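Local coordinates for putative pneumococcal surface protein (Streptococcus pneumoniae, PDB 4CNL), which binds choline through a domain of repeated beta hairpins and so probably attaches to choline-bearing teichoic acids of the pneumococcal cell wall, at residues 116-124 / 133-141; 5-14 / 27-38. One frame throughout, in Å; residues are numbered along the deposited sequence.

Contact 1: 116-124 / 133-141; sequences GKMAKGEWV and YYLTSDGSY. With CHT (choline ion), chain C; CHT (choline ion), chain F; CHT (choline ion), chain B.
Y134 lies across W123, and the path of its side chain accounts for much of how 116-124 meets 133-141. Its CB sits over the indole, 3.8 Å from the centroid of the W123 six-membered ring, a CH-pi contact. With CG anti to the backbone N (chi1 -176°), the ring runs along the partner strand: CD1 passes 3.5 Å from W123 NE1, turning the edge of the phenol toward the indole face with the planes at 55°. CE1 reaches E122 N, and OH ends beside G121 CA and C. On the opposite face of W123, methyl C7 of one choline rests over the ring centre. An electron-rich indole suits both neighbours, apolar CH groups on one side and a quaternary ammonium on the other.

This is the beta hairpin of a choline-binding repeat. Paired amides link E122 to L135 and V124 to Y133, while G121 and E122 both face L135, a G1 bulge. G121 has the positive phi such a bulge favours, and its N donates to T136 O at 3.0 Å from above the carbonyl plane; G139 N reaches that oxygen from the opposite face. On the face that carries E122, V124, Y133 and L135, L135 CD2 packs against V124 and meets A119 CB at 3.7 Å. K120 is long enough for its NZ to bond S137 O at 2.6 Å. Asp is apt at D138, whose OD1 closes an Asx turn by accepting from S140 N, while D138 O receives O6 of a second choline at 2.9 Å. C8 of a third lies over the centre of the Y141 ring and near Y133 CE2.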
loop_
_atom_site.group_PDB
_atom_site.type_symbol
_atom_site.label_atom_id
_atom_site.label_comp_id
_atom_site.label_asym_id
_atom_site.label_seq_id
_atom_site.Cartn_x
_atom_site.Cartn_y
_atom_site.Cartn_z
ATOM N N GLY A 116 5.880 -1.698 -5.167
ATOM C CA GLY A 116 4.559 -1.638 -4.571
ATOM C C GLY A 116 3.632 -0.583 -5.141
ATOM O O GLY A 116 2.439 -0.599 -4.864
ATOM N N LYS A 117 4.175 0.334 -5.940
ATOM C CA LYS A 117 3.365 1.415 -6.491
ATOM C C LYS A 117 2.362 0.897 -7.514
ATOM O O LYS A 117 2.713 0.125 -8.403
ATOM C CB LYS A 117 4.257 2.488 -7.125
ATOM C CG LYS A 117 5.138 3.189 -6.118
ATOM C CD LYS A 117 6.008 4.254 -6.769
ATOM C CE LYS A 117 6.769 5.018 -5.709
ATOM N NZ LYS A 117 7.807 5.881 -6.271
ATOM N N MET A 118 1.112 1.319 -7.374
ATOM C CA MET A 118 0.087 0.961 -8.340
ATOM C C MET A 118 0.345 1.611 -9.682
ATOM O O MET A 118 0.580 2.820 -9.765
ATOM C CB MET A 118 -1.288 1.381 -7.854
ATOM C CG MET A 118 -2.405 0.869 -8.738
ATOM S SD MET A 118 -3.968 1.667 -8.358
ATOM C CE MET A 118 -3.762 3.259 -9.161
ATOM N N ALA A 119 0.262 0.811 -10.742
ATOM C CA ALA A 119 0.401 1.345 -12.084
ATOM C C ALA A 119 -0.849 2.134 -12.469
ATOM O O ALA A 119 -1.967 1.768 -12.100
ATOM C CB ALA A 119 0.653 0.219 -13.066
ATOM N N LYS A 120 -0.653 3.205 -13.239
ATOM C CA LYS A 120 -1.725 4.150 -13.526
ATOM C C LYS A 120 -1.412 4.901 -14.821
ATOM O O LYS A 120 -0.383 5.561 -14.910
ATOM C CB LYS A 120 -1.870 5.124 -12.346
ATOM C CG LYS A 120 -2.937 6.180 -12.485
ATOM C CD LYS A 120 -3.077 6.952 -11.176
ATOM C CE LYS A 120 -3.224 8.446 -11.423
ATOM N NZ LYS A 120 -4.279 8.743 -12.430
ATOM N N GLY A 121 -2.284 4.782 -15.822
ATOM C CA GLY A 121 -2.080 5.451 -17.101
ATOM C C GLY A 121 -0.771 5.052 -17.755
ATOM O O GLY A 121 -0.003 5.901 -18.215
ATOM N N GLU A 122 -0.507 3.752 -17.791
ATOM C CA GLU A 122 0.797 3.271 -18.240
ATOM C C GLU A 122 0.739 1.807 -18.651
ATOM O O GLU A 122 -0.131 1.047 -18.216
ATOM C CB GLU A 122 1.852 3.444 -17.145
ATOM C CG GLU A 122 1.628 2.575 -15.922
ATOM C CD GLU A 122 2.601 2.900 -14.784
ATOM O OE1 GLU A 122 3.786 2.510 -14.880
ATOM O OE2 GLU A 122 2.186 3.535 -13.799
ATOM N N TRP A 123 1.691 1.435 -19.492
ATOM C CA TRP A 123 1.877 0.058 -19.911
ATOM C C TRP A 123 2.751 -0.691 -18.915
ATOM O O TRP A 123 3.721 -0.143 -18.386
ATOM C CB TRP A 123 2.528 0.016 -21.293
ATOM C CG TRP A 123 1.633 0.460 -22.399
ATOM C CD1 TRP A 123 1.505 1.725 -22.909
ATOM C CD2 TRP A 123 0.740 -0.367 -23.141
ATOM N NE1 TRP A 123 0.578 1.727 -23.930
ATOM C CE2 TRP A 123 0.089 0.456 -24.084
ATOM C CE3 TRP A 123 0.421 -1.730 -23.096
ATOM C CZ2 TRP A 123 -0.849 -0.043 -24.985
ATOM C CZ3 TRP A 123 -0.510 -2.222 -23.991
ATOM C CH2 TRP A 123 -1.139 -1.378 -24.921
ATOM N N VAL A 124 2.394 -1.934 -18.626
ATOM C CA VAL A 124 3.269 -2.794 -17.845
ATOM C C VAL A 124 3.403 -4.140 -18.537
ATOM O O VAL A 124 2.489 -4.601 -19.222
ATOM C CB VAL A 124 2.761 -3.009 -16.401
ATOM C CG1 VAL A 124 2.560 -1.670 -15.693
ATOM C CG2 VAL A 124 1.488 -3.847 -16.392
ATOM N N TYR A 133 0.093 -5.157 -20.683
ATOM C CA TYR A 133 -1.221 -4.724 -20.222
ATOM C C TYR A 133 -1.214 -3.217 -20.165
ATOM O O TYR A 133 -0.166 -2.614 -19.939
ATOM C CB TYR A 133 -1.541 -5.290 -18.825
ATOM C CG TYR A 133 -1.745 -6.770 -18.866
ATOM C CD1 TYR A 133 -0.654 -7.633 -18.890
ATOM C CD2 TYR A 133 -3.021 -7.314 -18.915
ATOM C CE1 TYR A 133 -0.824 -8.996 -18.965
ATOM C CE2 TYR A 133 -3.204 -8.683 -18.987
ATOM C CZ TYR A 133 -2.101 -9.515 -19.008
ATOM O OH TYR A 133 -2.276 -10.876 -19.069
ATOM N N TYR A 134 -2.372 -2.596 -20.363
ATOM C CA TYR A 134 -2.432 -1.156 -20.187
ATOM C C TYR A 134 -3.337 -0.814 -19.021
ATOM O O TYR A 134 -4.506 -1.182 -19.008
ATOM C CB TYR A 134 -2.913 -0.434 -21.457
ATOM C CG TYR A 134 -2.860 1.077 -21.253
ATOM C CD1 TYR A 134 -1.646 1.746 -21.230
ATOM C CD2 TYR A 134 -4.022 1.813 -21.042
ATOM C CE1 TYR A 134 -1.582 3.124 -21.013
ATOM C CE2 TYR A 134 -3.972 3.193 -20.838
ATOM C CZ TYR A 134 -2.752 3.834 -20.813
ATOM O OH TYR A 134 -2.706 5.197 -20.613
ATOM N N LEU A 135 -2.787 -0.100 -18.040
ATOM C CA LEU A 135 -3.583 0.348 -16.908
ATOM C C LEU A 135 -4.094 1.755 -17.172
ATOM O O LEU A 135 -3.307 2.665 -17.447
ATOM C CB LEU A 135 -2.760 0.314 -15.617
ATOM C CG LEU A 135 -2.268 -1.038 -15.086
ATOM C CD1 LEU A 135 -3.378 -2.095 -15.119
ATOM C CD2 LEU A 135 -1.045 -1.531 -15.859
ATOM N N THR A 136 -5.408 1.929 -17.081
ATOM C CA THR A 136 -6.057 3.197 -17.409
ATOM C C THR A 136 -5.821 4.252 -16.322
ATOM O O THR A 136 -5.108 4.013 -15.351
ATOM C CB THR A 136 -7.578 3.022 -17.602
ATOM O OG1 THR A 136 -8.171 2.603 -16.368
ATOM C CG2 THR A 136 -7.885 1.998 -18.702
ATOM N N SER A 137 -6.446 5.415 -16.471
ATOM C CA SER A 137 -6.138 6.541 -15.593
ATOM C C SER A 137 -6.512 6.282 -14.139
ATOM O O SER A 137 -5.952 6.914 -13.249
ATOM C CB SER A 137 -6.837 7.815 -16.078
ATOM O OG SER A 137 -8.246 7.690 -15.983
ATOM N N ASP A 138 -7.439 5.363 -13.884
ATOM C CA ASP A 138 -7.810 5.088 -12.496
ATOM C C ASP A 138 -7.121 3.831 -11.980
ATOM O O ASP A 138 -7.376 3.376 -10.867
ATOM C CB ASP A 138 -9.339 4.997 -12.337
ATOM C CG ASP A 138 -9.947 3.718 -12.914
ATOM O OD1 ASP A 138 -9.246 2.909 -13.565
ATOM O OD2 ASP A 138 -11.168 3.530 -12.716
ATOM N N GLY A 139 -6.224 3.280 -12.791
ATOM C CA GLY A 139 -5.501 2.087 -12.401
ATOM C C GLY A 139 -6.056 0.790 -12.972
ATOM O O GLY A 139 -5.327 -0.190 -13.088
ATOM N N SER A 140 -7.342 0.764 -13.313
ATOM C CA SER A 140 -7.969 -0.496 -13.737
ATOM C C SER A 140 -7.485 -0.865 -15.132
ATOM O O SER A 140 -7.327 0.010 -15.985
ATOM C CB SER A 140 -9.495 -0.398 -13.717
ATOM O OG SER A 140 -9.953 0.613 -14.594
ATOM N N TYR A 141 -7.236 -2.149 -15.371
ATOM C CA TYR A 141 -6.690 -2.518 -16.678
ATOM C C TYR A 141 -7.724 -2.332 -17.774
ATOM O O TYR A 141 -8.930 -2.524 -17.558
ATOM C CB TYR A 141 -6.158 -3.955 -16.684
ATOM C CG TYR A 141 -7.201 -5.046 -16.610
ATOM C CD1 TYR A 141 -7.710 -5.465 -15.385
ATOM C CD2 TYR A 141 -7.661 -5.679 -17.753
ATOM C CE1 TYR A 141 -8.658 -6.470 -15.307
ATOM C CE2 TYR A 141 -8.609 -6.689 -17.680
ATOM C CZ TYR A 141 -9.106 -7.076 -16.456
ATOM O OH TYR A 141 -10.044 -8.078 -16.387
HETATM C C4 CHT C . 3.676 1.316 -25.784
HETATM C C5 CHT C . 4.341 0.160 -26.518
HETATM C C6 CHT C . 4.409 -1.282 -24.633
HETATM C C7 CHT C . 2.499 -1.285 -26.052
HETATM C C8 CHT C . 4.524 -2.129 -26.806
HETATM O O6 CHT C . 4.558 1.798 -24.777
HETATM N N1 CHT C . 3.933 -1.118 -25.979
HETATM C C4 CHT F . -7.921 -10.244 -15.882
HETATM C C5 CHT F . -6.516 -10.786 -15.646
HETATM C C6 CHT F . -6.243 -9.163 -13.933
HETATM C C7 CHT F . -4.395 -10.340 -14.770
HETATM C C8 CHT F . -5.462 -8.715 -16.107
HETATM O O6 CHT F . -8.611 -11.108 -16.773
HETATM N N1 CHT F . -5.657 -9.747 -15.118
HETATM C C4 CHT B . -7.454 4.286 -7.104
HETATM C C5 CHT B . -6.952 2.850 -7.121
HETATM C C6 CHT B . -9.143 2.068 -6.668
HETATM C C7 CHT B . -7.279 0.670 -6.348
HETATM C C8 CHT B . -7.668 2.484 -4.892
HETATM O O6 CHT B . -8.198 4.524 -8.288
HETATM N N1 CHT B . -7.764 2.021 -6.259
HETATM O O HOH W 1 -3.075 -0.673 -11.654
#

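Contact 2: 5-14 / 27-38; sequences WVKQDGAWYY and QGSYYLKADGKM. With CHT (choline ion), chain D.
The W5 six-membered ring and the Y30 ring, centroids 5.3 Å apart, stand with their planes at 74° as two walls of a choline site; W12 and M38 join them where the hairpin 5-14 meets the next hairpin and the loop that leaves it. Choline methyl C7 lies over the ring centres of both W5 and Y30, and C8 over a face of W12, an aromatic cation-pi box. D58, through its backbone O, completes the site. M38 suits the floor: its flexible thioether runs side by side with W12 and, its CG anti to the backbone N (chi1 -176°), carries SD to 3.7 Å from choline C5, in oblique Met-aromatic contact with W5 and W12; the bend beyond SD turns CE toward W12 CD1. L32 CD1 fills in against W5 CZ3 at 3.8 Å.

Q27 lies flat on Y14. The amide is only 5° from parallel to the ring, Q27 CG sits 3.5 Å above the ring centroid, and a bend at chi2 lets CD and NE2 continue over CZ. Y13 and K37 point the same way, the extended lysine laying CG beside the phenol OH and against A11 CB. With no CB at G36, Y13 CD2 can settle 3.3 Å from G36 O. The loop that follows strand 30-32 is tied to strand 11-14 by M38 N, which donates to W12 O at 2.8 Å.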
loop_
_atom_site.group_PDB
_atom_site.type_symbol
_atom_site.label_atom_id
_atom_site.label_comp_id
_atom_site.label_asym_id
_atom_site.label_seq_id
_atom_site.Cartn_x
_atom_site.Cartn_y
_atom_site.Cartn_z
ATOM N N TRP A 5 6.099 12.376 32.850
ATOM C CA TRP A 5 7.067 11.406 32.357
ATOM C C TRP A 5 8.275 11.297 33.280
ATOM O O TRP A 5 8.883 12.303 33.648
ATOM C CB TRP A 5 7.516 11.787 30.953
ATOM C CG TRP A 5 6.476 11.512 29.920
ATOM C CD1 TRP A 5 5.658 12.415 29.312
ATOM C CD2 TRP A 5 6.139 10.231 29.380
ATOM N NE1 TRP A 5 4.839 11.777 28.414
ATOM C CE2 TRP A 5 5.106 10.433 28.446
ATOM C CE3 TRP A 5 6.615 8.934 29.596
ATOM C CZ2 TRP A 5 4.541 9.385 27.725
ATOM C CZ3 TRP A 5 6.049 7.893 28.885
ATOM C CH2 TRP A 5 5.027 8.122 27.956
ATOM N N VAL A 6 8.622 10.068 33.633
ATOM C CA VAL A 6 9.696 9.793 34.583
ATOM C C VAL A 6 10.493 8.599 34.092
ATOM O O VAL A 6 9.905 7.571 33.759
ATOM C CB VAL A 6 9.135 9.482 35.989
ATOM C CG1 VAL A 6 10.234 9.010 36.909
ATOM C CG2 VAL A 6 8.418 10.698 36.567
ATOM N N LYS A 7 11.816 8.720 34.034
ATOM C CA LYS A 7 12.647 7.581 33.642
ATOM C C LYS A 7 13.165 6.864 34.886
ATOM O O LYS A 7 13.819 7.472 35.739
ATOM C CB LYS A 7 13.814 8.024 32.752
ATOM C CG LYS A 7 14.491 6.876 32.010
ATOM C CD LYS A 7 15.439 7.396 30.944
ATOM C CE LYS A 7 16.071 6.253 30.172
ATOM N NZ LYS A 7 17.139 6.746 29.258
ATOM N N GLN A 8 12.845 5.578 34.985
ATOM C CA GLN A 8 13.211 4.742 36.128
ATOM C C GLN A 8 13.764 3.417 35.664
ATOM O O GLN A 8 13.120 2.735 34.861
ATOM C CB GLN A 8 12.005 4.425 37.013
ATOM C CG GLN A 8 11.017 5.507 37.243
ATOM C CD GLN A 8 10.076 5.123 38.359
ATOM O OE1 GLN A 8 8.930 4.725 38.123
ATOM N NE2 GLN A 8 10.567 5.206 39.589
ATOM N N ASP A 9 14.916 3.025 36.200
ATOM C CA ASP A 9 15.504 1.713 35.925
ATOM C C ASP A 9 15.505 1.391 34.429
ATOM O O ASP A 9 15.083 0.310 34.013
ATOM C CB ASP A 9 14.758 0.631 36.704
ATOM C CG ASP A 9 15.513 -0.694 36.748
ATOM O OD1 ASP A 9 16.763 -0.685 36.663
ATOM O OD2 ASP A 9 14.844 -1.741 36.863
ATOM N N GLY A 10 15.941 2.360 33.632
ATOM C CA GLY A 10 16.162 2.158 32.213
ATOM C C GLY A 10 14.961 2.288 31.297
ATOM O O GLY A 10 15.084 2.063 30.095
ATOM N N ALA A 11 13.800 2.646 31.839
ATOM C CA ALA A 11 12.602 2.763 31.013
ATOM C C ALA A 11 11.819 4.012 31.364
ATOM O O ALA A 11 11.921 4.514 32.476
ATOM C CB ALA A 11 11.713 1.538 31.172
ATOM N N TRP A 12 11.025 4.495 30.411
ATOM C CA TRP A 12 10.155 5.641 30.651
ATOM C C TRP A 12 8.808 5.192 31.181
ATOM O O TRP A 12 8.230 4.214 30.689
ATOM C CB TRP A 12 9.969 6.466 29.362
ATOM C CG TRP A 12 11.131 7.370 29.081
ATOM C CD1 TRP A 12 12.139 7.158 28.187
ATOM C CD2 TRP A 12 11.420 8.612 29.728
ATOM N NE1 TRP A 12 13.030 8.202 28.228
ATOM C CE2 TRP A 12 12.612 9.107 29.168
ATOM C CE3 TRP A 12 10.783 9.355 30.732
ATOM C CZ2 TRP A 12 13.181 10.310 29.573
ATOM C CZ3 TRP A 12 11.348 10.560 31.128
ATOM C CH2 TRP A 12 12.536 11.022 30.549
ATOM N N TYR A 13 8.336 5.893 32.211
ATOM C CA TYR A 13 7.020 5.676 32.803
ATOM C C TYR A 13 6.239 6.981 32.763
ATOM O O TYR A 13 6.829 8.063 32.767
ATOM C CB TYR A 13 7.138 5.199 34.264
ATOM C CG TYR A 13 7.787 3.848 34.384
ATOM C CD1 TYR A 13 9.169 3.716 34.326
ATOM C CD2 TYR A 13 7.020 2.701 34.534
ATOM C CE1 TYR A 13 9.774 2.470 34.423
ATOM C CE2 TYR A 13 7.609 1.451 34.622
ATOM C CZ TYR A 13 8.988 1.347 34.575
ATOM O OH TYR A 13 9.579 0.107 34.659
ATOM N N TYR A 14 4.917 6.884 32.763
ATOM C CA TYR A 14 4.099 8.081 32.843
ATOM C C TYR A 14 3.225 8.039 34.088
ATOM O O TYR A 14 2.430 7.125 34.265
ATOM C CB TYR A 14 3.239 8.252 31.584
ATOM C CG TYR A 14 2.463 9.546 31.618
ATOM C CD1 TYR A 14 3.057 10.745 31.229
ATOM C CD2 TYR A 14 1.149 9.574 32.061
ATOM C CE1 TYR A 14 2.354 11.940 31.286
ATOM C CE2 TYR A 14 0.437 10.761 32.109
ATOM C CZ TYR A 14 1.042 11.933 31.725
ATOM O OH TYR A 14 0.327 13.109 31.773
ATOM N N GLN A 27 -0.709 7.538 26.133
ATOM C CA GLN A 27 -0.557 8.881 26.666
ATOM C C GLN A 27 0.005 9.730 25.536
ATOM O O GLN A 27 1.175 9.606 25.166
ATOM C CB GLN A 27 0.356 8.918 27.893
ATOM C CG GLN A 27 0.734 10.332 28.309
ATOM C CD GLN A 27 -0.466 11.164 28.685
ATOM O OE1 GLN A 27 -1.498 10.634 29.102
ATOM N NE2 GLN A 27 -0.340 12.479 28.549
ATOM N N GLY A 28 -0.849 10.569 24.959
ATOM C CA GLY A 28 -0.444 11.348 23.805
ATOM C C GLY A 28 -0.033 10.394 22.698
ATOM O O GLY A 28 -0.768 9.461 22.373
ATOM N N SER A 29 1.158 10.610 22.154
ATOM C CA SER A 29 1.670 9.813 21.043
ATOM C C SER A 29 2.373 8.528 21.487
ATOM O O SER A 29 2.886 7.765 20.661
ATOM C CB SER A 29 2.629 10.657 20.207
ATOM O OG SER A 29 1.980 11.814 19.717
ATOM N N TYR A 30 2.378 8.289 22.791
ATOM C CA TYR A 30 3.143 7.192 23.382
ATOM C C TYR A 30 2.250 6.129 23.984
ATOM O O TYR A 30 1.128 6.407 24.422
ATOM C CB TYR A 30 4.088 7.742 24.461
ATOM C CG TYR A 30 4.910 8.893 23.943
ATOM C CD1 TYR A 30 6.101 8.664 23.266
ATOM C CD2 TYR A 30 4.474 10.205 24.094
ATOM C CE1 TYR A 30 6.851 9.715 22.762
ATOM C CE2 TYR A 30 5.219 11.263 23.593
ATOM C CZ TYR A 30 6.408 11.008 22.934
ATOM O OH TYR A 30 7.156 12.051 22.439
ATOM N N TYR A 31 2.752 4.899 24.019
ATOM C CA TYR A 31 1.978 3.795 24.563
ATOM C C TYR A 31 2.676 3.177 25.769
ATOM O O TYR A 31 3.844 2.807 25.679
ATOM C CB TYR A 31 1.747 2.717 23.488
ATOM C CG TYR A 31 0.871 1.612 24.000
ATOM C CD1 TYR A 31 -0.509 1.781 24.067
ATOM C CD2 TYR A 31 1.418 0.416 24.467
ATOM C CE1 TYR A 31 -1.330 0.783 24.572
ATOM C CE2 TYR A 31 0.604 -0.599 24.963
ATOM C CZ TYR A 31 -0.772 -0.401 25.018
ATOM O OH TYR A 31 -1.607 -1.376 25.520
ATOM N N LEU A 32 1.955 3.062 26.885
ATOM C CA LEU A 32 2.495 2.444 28.095
ATOM C C LEU A 32 2.064 0.985 28.165
ATOM O O LEU A 32 0.869 0.666 28.109
ATOM C CB LEU A 32 2.039 3.199 29.348
ATOM C CG LEU A 32 2.565 4.622 29.602
ATOM C CD1 LEU A 32 4.066 4.711 29.404
ATOM C CD2 LEU A 32 1.840 5.651 28.717
ATOM N N LYS A 33 3.041 0.095 28.287
ATOM C CA LYS A 33 2.779 -1.341 28.244
ATOM C C LYS A 33 2.262 -1.883 29.586
ATOM O O LYS A 33 1.975 -1.120 30.506
ATOM C CB LYS A 33 4.049 -2.071 27.804
ATOM C CG LYS A 33 4.497 -1.651 26.408
ATOM C CD LYS A 33 5.720 -2.430 25.912
ATOM C CE LYS A 33 6.988 -2.019 26.647
ATOM N NZ LYS A 33 8.215 -2.609 26.011
ATOM N N ALA A 34 2.133 -3.202 29.689
ATOM C CA ALA A 34 1.484 -3.807 30.850
ATOM C C ALA A 34 2.231 -3.556 32.158
ATOM O O ALA A 34 1.623 -3.528 33.233
ATOM C CB ALA A 34 1.304 -5.315 30.626
ATOM N N ASP A 35 3.548 -3.370 32.067
ATOM C CA ASP A 35 4.361 -3.116 33.251
ATOM C C ASP A 35 4.575 -1.614 33.460
ATOM O O ASP A 35 5.288 -1.208 34.369
ATOM C CB ASP A 35 5.715 -3.835 33.147
ATOM C CG ASP A 35 6.448 -3.531 31.855
ATOM O OD1 ASP A 35 5.995 -2.651 31.095
ATOM O OD2 ASP A 35 7.488 -4.180 31.588
ATOM N N GLY A 36 3.952 -0.797 32.609
ATOM C CA GLY A 36 4.090 0.647 32.712
ATOM C C GLY A 36 5.204 1.210 31.847
ATOM O O GLY A 36 5.332 2.423 31.723
ATOM N N LYS A 37 6.026 0.350 31.255
ATOM C CA LYS A 37 7.141 0.852 30.453
ATOM C C LYS A 37 6.651 1.382 29.126
ATOM O O LYS A 37 5.826 0.744 28.476
ATOM C CB LYS A 37 8.182 -0.238 30.211
ATOM C CG LYS A 37 8.811 -0.780 31.483
ATOM C CD LYS A 37 9.897 -1.792 31.149
ATOM C CE LYS A 37 10.475 -2.422 32.417
ATOM N NZ LYS A 37 11.429 -3.520 32.103
ATOM N N MET A 38 7.169 2.542 28.730
ATOM C CA MET A 38 6.894 3.090 27.394
ATOM C C MET A 38 7.366 2.155 26.281
ATOM O O MET A 38 8.517 1.722 26.272
ATOM C CB MET A 38 7.572 4.451 27.241
ATOM C CG MET A 38 7.265 5.135 25.927
ATOM S SD MET A 38 8.234 6.618 25.651
ATOM C CE MET A 38 9.826 5.930 25.244
HETATM C C4 CHT D . 11.442 10.325 25.412
HETATM C C5 CHT D . 10.093 9.841 25.938
HETATM C C6 CHT D . 9.350 12.034 25.433
HETATM C C7 CHT D . 7.926 10.516 26.530
HETATM C C8 CHT D . 9.784 11.431 27.660
HETATM O O6 CHT D . 11.782 9.584 24.245
HETATM N N1 CHT D . 9.292 10.959 26.394
HETATM O O HOH W 2 10.738 2.944 27.959
HETATM O O HOH W 3 7.974 -1.859 35.569
HETATM O O HOH W 4 3.836 4.230 33.197
#

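Overall arrangement
Along the chain contact 2 comes first and closes before contact 1 opens; their centres are 46 Å apart, on opposite sides of the chain's centre, and their nearest atoms are separated by about 27 Å. They share no sheet. Contact 1 lies within one hairpin, strands 122-126 and 131-135, whereas contact 2 joins the hairpin 4-8/11-15 to the next one, 25-27/30-32. Both belong to one elongated, all-beta series of choline-binding repeats, and both supply walls of choline sites: contact 1 contributes to three, contact 2 contains most of one and touches another. Spreading sites along the array is consistent with multivalent attachment to choline-bearing teichoic acid.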